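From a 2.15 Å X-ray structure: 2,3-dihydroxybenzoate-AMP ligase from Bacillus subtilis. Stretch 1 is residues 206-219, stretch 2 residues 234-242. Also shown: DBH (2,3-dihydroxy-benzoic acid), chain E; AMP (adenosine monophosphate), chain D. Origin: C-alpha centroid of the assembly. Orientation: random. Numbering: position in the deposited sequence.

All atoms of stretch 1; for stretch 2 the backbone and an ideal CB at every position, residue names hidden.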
# COMPACT_ATOMS: atom_id res chain seq x y z
N ASP A 206 -6.08 -16.89 -2.26
CA ASP A 206 -6.42 -15.64 -2.93
C ASP A 206 -5.25 -14.66 -2.99
O ASP A 206 -5.10 -13.96 -3.98
CB ASP A 206 -7.67 -14.99 -2.31
CG ASP A 206 -7.36 -14.13 -1.09
OD1 ASP A 206 -7.60 -14.58 0.05
OD2 ASP A 206 -6.89 -12.99 -1.28
N TYR A 207 -4.39 -14.64 -1.98
CA TYR A 207 -3.26 -13.70 -2.01
C TYR A 207 -2.18 -14.16 -2.98
O TYR A 207 -1.67 -13.38 -3.78
CB TYR A 207 -2.63 -13.51 -0.63
CG TYR A 207 -1.98 -12.14 -0.45
CD1 TYR A 207 -2.75 -10.98 -0.49
CD2 TYR A 207 -0.62 -12.01 -0.21
CE1 TYR A 207 -2.18 -9.73 -0.30
CE2 TYR A 207 -0.03 -10.76 -0.02
CZ TYR A 207 -0.82 -9.62 -0.07
OH TYR A 207 -0.27 -8.37 0.12
N ILE A 208 -1.81 -15.44 -2.91
CA ILE A 208 -0.79 -15.94 -3.81
C ILE A 208 -1.23 -15.74 -5.27
O ILE A 208 -0.41 -15.47 -6.15
CB ILE A 208 -0.46 -17.42 -3.48
CG1 ILE A 208 0.12 -17.48 -2.05
CG2 ILE A 208 0.55 -17.97 -4.49
CD1 ILE A 208 0.40 -18.87 -1.52
N TYR A 209 -2.53 -15.84 -5.53
CA TYR A 209 -3.01 -15.60 -6.89
C TYR A 209 -2.71 -14.14 -7.27
O TYR A 209 -2.22 -13.87 -8.38
CB TYR A 209 -4.52 -15.83 -7.01
CG TYR A 209 -5.06 -15.45 -8.37
CD1 TYR A 209 -4.59 -16.09 -9.52
CD2 TYR A 209 -6.00 -14.43 -8.52
CE1 TYR A 209 -5.04 -15.72 -10.79
CE2 TYR A 209 -6.46 -14.05 -9.78
CZ TYR A 209 -5.97 -14.70 -10.91
OH TYR A 209 -6.41 -14.33 -12.17
N SER A 210 -3.00 -13.21 -6.36
CA SER A 210 -2.72 -11.80 -6.64
C SER A 210 -1.23 -11.60 -6.93
O SER A 210 -0.85 -10.75 -7.74
CB SER A 210 -3.14 -10.91 -5.45
OG SER A 210 -2.11 -10.84 -4.47
N LEU A 211 -0.38 -12.38 -6.26
CA LEU A 211 1.07 -12.30 -6.48
C LEU A 211 1.45 -12.84 -7.87
O LEU A 211 2.28 -12.25 -8.58
CB LEU A 211 1.82 -13.07 -5.39
CG LEU A 211 1.69 -12.56 -3.95
CD1 LEU A 211 2.42 -13.51 -2.99
CD2 LEU A 211 2.27 -11.15 -3.84
N LYS A 212 0.85 -13.96 -8.27
CA LYS A 212 1.14 -14.57 -9.56
C LYS A 212 0.74 -13.65 -10.71
O LYS A 212 1.45 -13.55 -11.71
CB LYS A 212 0.40 -15.90 -9.72
CG LYS A 212 0.97 -16.77 -10.84
CD LYS A 212 0.04 -17.92 -11.22
CE LYS A 212 -1.14 -17.42 -12.04
NZ LYS A 212 -2.05 -18.52 -12.47
N ARG A 213 -0.41 -12.99 -10.59
CA ARG A 213 -0.85 -12.09 -11.64
C ARG A 213 0.04 -10.85 -11.70
O ARG A 213 0.40 -10.39 -12.79
CB ARG A 213 -2.31 -11.69 -11.43
CG ARG A 213 -3.32 -12.64 -12.05
CD ARG A 213 -3.60 -12.29 -13.52
NE ARG A 213 -2.55 -12.73 -14.43
CZ ARG A 213 -2.30 -12.17 -15.61
NH1 ARG A 213 -3.03 -11.13 -16.02
NH2 ARG A 213 -1.33 -12.63 -16.39
N SER A 214 0.41 -10.32 -10.54
CA SER A 214 1.27 -9.14 -10.50
C SER A 214 2.63 -9.48 -11.12
O SER A 214 3.22 -8.65 -11.80
CB SER A 214 1.47 -8.67 -9.05
OG SER A 214 0.24 -8.33 -8.45
N VAL A 215 3.11 -10.69 -10.87
CA VAL A 215 4.38 -11.13 -11.43
C VAL A 215 4.30 -11.14 -12.97
O VAL A 215 5.16 -10.58 -13.66
CB VAL A 215 4.75 -12.55 -10.93
CG1 VAL A 215 5.82 -13.16 -11.82
CG2 VAL A 215 5.27 -12.47 -9.49
N GLU A 216 3.26 -11.77 -13.48
CA GLU A 216 3.07 -11.85 -14.92
C GLU A 216 2.86 -10.47 -15.53
O GLU A 216 3.54 -10.10 -16.50
CB GLU A 216 1.88 -12.76 -15.23
CG GLU A 216 2.14 -14.21 -14.84
CD GLU A 216 0.89 -15.06 -14.86
OE1 GLU A 216 1.00 -16.29 -14.68
OE2 GLU A 216 -0.21 -14.50 -15.05
N VAL A 217 1.95 -9.68 -14.97
CA VAL A 217 1.69 -8.34 -15.49
C VAL A 217 2.91 -7.41 -15.38
O VAL A 217 3.08 -6.51 -16.19
CB VAL A 217 0.51 -7.65 -14.76
CG1 VAL A 217 0.32 -6.23 -15.29
CG2 VAL A 217 -0.76 -8.44 -14.96
N CYS A 218 3.76 -7.63 -14.38
CA CYS A 218 4.93 -6.77 -14.19
C CYS A 218 6.25 -7.34 -14.73
O CYS A 218 7.31 -6.74 -14.56
CB CYS A 218 5.06 -6.41 -12.70
SG CYS A 218 3.64 -5.45 -12.05
N TRP A 219 6.18 -8.50 -15.38
CA TRP A 219 7.35 -9.14 -15.97
C TRP A 219 8.50 -9.44 -14.99
O TRP A 219 9.66 -9.26 -15.35
CB TRP A 219 7.88 -8.29 -17.14
CG TRP A 219 6.88 -8.04 -18.23
CD1 TRP A 219 5.62 -8.58 -18.34
CD2 TRP A 219 7.03 -7.17 -19.36
NE1 TRP A 219 4.99 -8.08 -19.46
CE2 TRP A 219 5.83 -7.22 -20.10
CE3 TRP A 219 8.07 -6.34 -19.82
CZ2 TRP A 219 5.64 -6.47 -21.27
CZ3 TRP A 219 7.88 -5.60 -20.98
CH2 TRP A 219 6.67 -5.68 -21.70
N UNK A 234 2.90 -2.56 3.74
CA UNK A 234 1.69 -2.02 3.09
C UNK A 234 1.41 -2.88 1.85
O UNK A 234 2.34 -3.30 1.17
CB UNK A 234 1.86 -0.55 2.71
N UNK A 235 0.13 -3.13 1.56
CA UNK A 235 -0.26 -3.99 0.43
C UNK A 235 0.47 -3.73 -0.90
O UNK A 235 0.81 -4.67 -1.62
CB UNK A 235 -1.76 -3.83 0.19
N UNK A 236 0.69 -2.46 -1.22
CA UNK A 236 1.34 -2.04 -2.45
C UNK A 236 2.80 -2.55 -2.53
O UNK A 236 3.14 -3.36 -3.40
CB UNK A 236 1.31 -0.51 -2.55
N UNK A 237 3.68 -2.10 -1.61
CA UNK A 237 5.07 -2.58 -1.66
C UNK A 237 5.26 -4.03 -1.18
O UNK A 237 6.38 -4.56 -1.20
CB UNK A 237 5.95 -1.66 -0.81
N UNK A 238 4.18 -4.67 -0.74
CA UNK A 238 4.27 -6.06 -0.30
C UNK A 238 3.83 -7.05 -1.37
O UNK A 238 4.35 -8.16 -1.42
CB UNK A 238 3.42 -6.26 0.96
N UNK A 239 2.88 -6.64 -2.21
CA UNK A 239 2.33 -7.57 -3.20
C UNK A 239 1.96 -7.07 -4.60
O UNK A 239 1.42 -7.84 -5.40
CB UNK A 239 1.07 -8.18 -2.59
N UNK A 240 2.22 -5.80 -4.93
CA UNK A 240 1.83 -5.31 -6.25
C UNK A 240 2.94 -4.76 -7.14
O UNK A 240 2.90 -3.58 -7.51
CB UNK A 240 0.78 -4.21 -6.07
N UNK A 241 3.94 -5.59 -7.50
CA UNK A 241 4.12 -7.00 -7.12
C UNK A 241 4.73 -7.12 -5.73
O UNK A 241 4.59 -8.15 -5.06
CB UNK A 241 5.00 -7.72 -8.14
N UNK A 242 5.43 -6.07 -5.30
CA UNK A 242 6.02 -6.05 -3.98
C UNK A 242 7.17 -7.00 -3.68
O UNK A 242 7.69 -7.68 -4.57
CB UNK A 242 4.91 -6.33 -2.97
C21 DBH E . -3.21 1.12 -1.89
O9 DBH E . -3.27 2.46 -1.82
C18 DBH E . -2.53 0.40 -3.00
C15 DBH E . -1.84 1.13 -4.00
C12 DBH E . -1.21 0.46 -5.07
C3 DBH E . -2.59 -1.03 -3.07
O3 DBH E . -3.25 -1.81 -2.10
C6 DBH E . -1.96 -1.70 -4.14
C9 DBH E . -1.27 -0.97 -5.14
O6 DBH E . -2.01 -3.07 -4.21
P AMP D . -4.74 0.97 0.19
O1P AMP D . -5.39 -0.28 0.72
O2P AMP D . -4.04 1.78 1.23
O3P AMP D . -3.85 0.68 -0.99
O5' AMP D . -5.92 2.00 -0.31
C5' AMP D . -6.65 1.81 -1.55
C4' AMP D . -7.30 3.14 -1.98
O4' AMP D . -6.21 4.00 -2.26
C3' AMP D . -8.06 3.10 -3.27
O3' AMP D . -9.41 2.66 -3.08
C2' AMP D . -7.94 4.53 -3.77
O2' AMP D . -8.96 5.38 -3.20
C1' AMP D . -6.54 4.88 -3.32
N9 AMP D . -5.54 4.68 -4.67
C8 AMP D . -4.55 3.76 -4.73
N7 AMP D . -3.89 3.83 -5.89
C5 AMP D . -4.49 4.81 -6.53
C6 AMP D . -4.14 5.28 -7.80
N6 AMP D . -3.13 4.78 -8.50
N1 AMP D . -4.90 6.32 -8.28
C2 AMP D . -5.94 6.87 -7.59
N3 AMP D . -6.27 6.42 -6.37
C4 AMP D . -5.54 5.38 -5.82

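Position 234 precedes the first helical residue, and its ideal CB has no atom of stretch 1 within 5.5 Å. The CA-to-CB bond points away from stretch 1, to the side where the ligands lie, so a polar or aromatic side chain able to meet them would suit. The residue is His234, at the N-cap position; its NE2 makes a weak hydrogen bond to AMP O3P at 3.4 Å.

At 235, CA-to-CB points sideways, and the ideal CB lies 4.8 Å from Tyr207 OH. The phenol can give or take a hydrogen bond, so a polar side chain of moderate length, such as Asn, Gln, Asp or His, could bring its end within hydrogen-bonding distance of it. The deposited residue is Asn235. With chi1 at -158° (t), its OD1 accepts a hydrogen bond from Tyr207 OH at 2.9 Å, near the plane of the ring. The amide's other end serves the ligand: ND2 donates to DBH O3 at 3.1 Å and more weakly to DBH O6 at 3.2 Å. One side chain thereby links the tyrosine to the bound acid.

Position 236 points away from stretch 1, with DBH lying off to one side within reach of a long flat side chain, so a flat or apolar side chain could cover the ligand. Tyr236 does so, one ring face over DBH C12, with its CG 3.4 Å from that atom.

Position 237 is out of reach of stretch 1, and its phi of -74° admits many residues, proline included. It is Pro237.

The CB of 238 points sideways, 4.3 Å from Tyr207 OH. A branched apolar chain could lean against the phenol. Leu238 (chi1 t, chi2 p) brings CD2 to 3.4 Å from Tyr207 OH and 4.3 Å from Tyr207 CZ.

Position 239 points toward stretch 1 and is the most confined: its ideal CB is 3.0 Å from Tyr207 OH and 3.4 Å from Leu211 CD2. Such spacing favours a small residue, Gly, Ala or Ser, with a hydroxyl able to exploit the polar surroundings. Ser239 fits. Its OG, at chi1 72° (p), donates to Asn235 O at 2.8 Å, turning back to the carbonyl four residues earlier, and lies 2.9 Å from Tyr207 OH. A water donates to Ser239 OG at 2.9 Å and to Ser210 OG at 2.8 Å, bridging the stretches.

At 240 the CB points away from stretch 1, toward the ligand side, where a small polar group could reach a DBH hydroxyl. In Ser240, OG and DBH O6 share a hydrogen bond of 2.6 Å.

Position 241 points toward stretch 1, with its ideal CB 3.8 Å from Ser214 CB and 4.7 Å from Cys218 SG. The preceding cis peptide bond strongly suggests proline, and phi of -81° agrees. Pro241 packs its CB 3.9 Å from Ser214 CB and its CD 3.7 Å from Cys218 SG.

At 242, phi is +68°, and an ideal CB would come within 2.0 Å of Leu238 C. Both observations favour glycine, and the residue is Gly242.

Stretch 2 234-242: HNYPLSSPG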
# COMPACT_ATOMS: atom_id res chain seq x y z
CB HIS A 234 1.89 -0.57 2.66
CG HIS A 234 0.70 0.05 2.00
ND1 HIS A 234 -0.33 0.64 2.71
CD2 HIS A 234 0.34 0.11 0.70
CE1 HIS A 234 -1.27 1.04 1.87
NE2 HIS A 234 -0.89 0.73 0.65
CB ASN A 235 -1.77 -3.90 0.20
CG ASN A 235 -2.33 -5.11 -0.55
OD1 ASN A 235 -2.21 -6.25 -0.10
ND2 ASN A 235 -2.96 -4.86 -1.71
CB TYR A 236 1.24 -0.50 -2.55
CG TYR A 236 1.93 0.20 -3.70
CD1 TYR A 236 2.24 1.55 -3.60
CD2 TYR A 236 2.28 -0.47 -4.88
CE1 TYR A 236 2.88 2.24 -4.62
CE2 TYR A 236 2.93 0.21 -5.93
CZ TYR A 236 3.22 1.57 -5.78
OH TYR A 236 3.86 2.28 -6.76
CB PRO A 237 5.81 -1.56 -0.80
CG PRO A 237 4.77 -1.18 0.23
CD PRO A 237 3.54 -1.01 -0.63
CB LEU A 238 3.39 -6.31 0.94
CG LEU A 238 3.42 -7.73 1.54
CD1 LEU A 238 4.71 -7.89 2.35
CD2 LEU A 238 2.22 -7.95 2.46
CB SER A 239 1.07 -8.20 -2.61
OG SER A 239 0.03 -7.22 -2.56
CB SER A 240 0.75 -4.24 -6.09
OG SER A 240 -0.35 -4.71 -5.32
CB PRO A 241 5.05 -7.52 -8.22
CG PRO A 241 5.89 -6.32 -8.54
CD PRO A 241 4.86 -5.22 -8.59
O HOH W 1 -2.39 -8.10 -3.79
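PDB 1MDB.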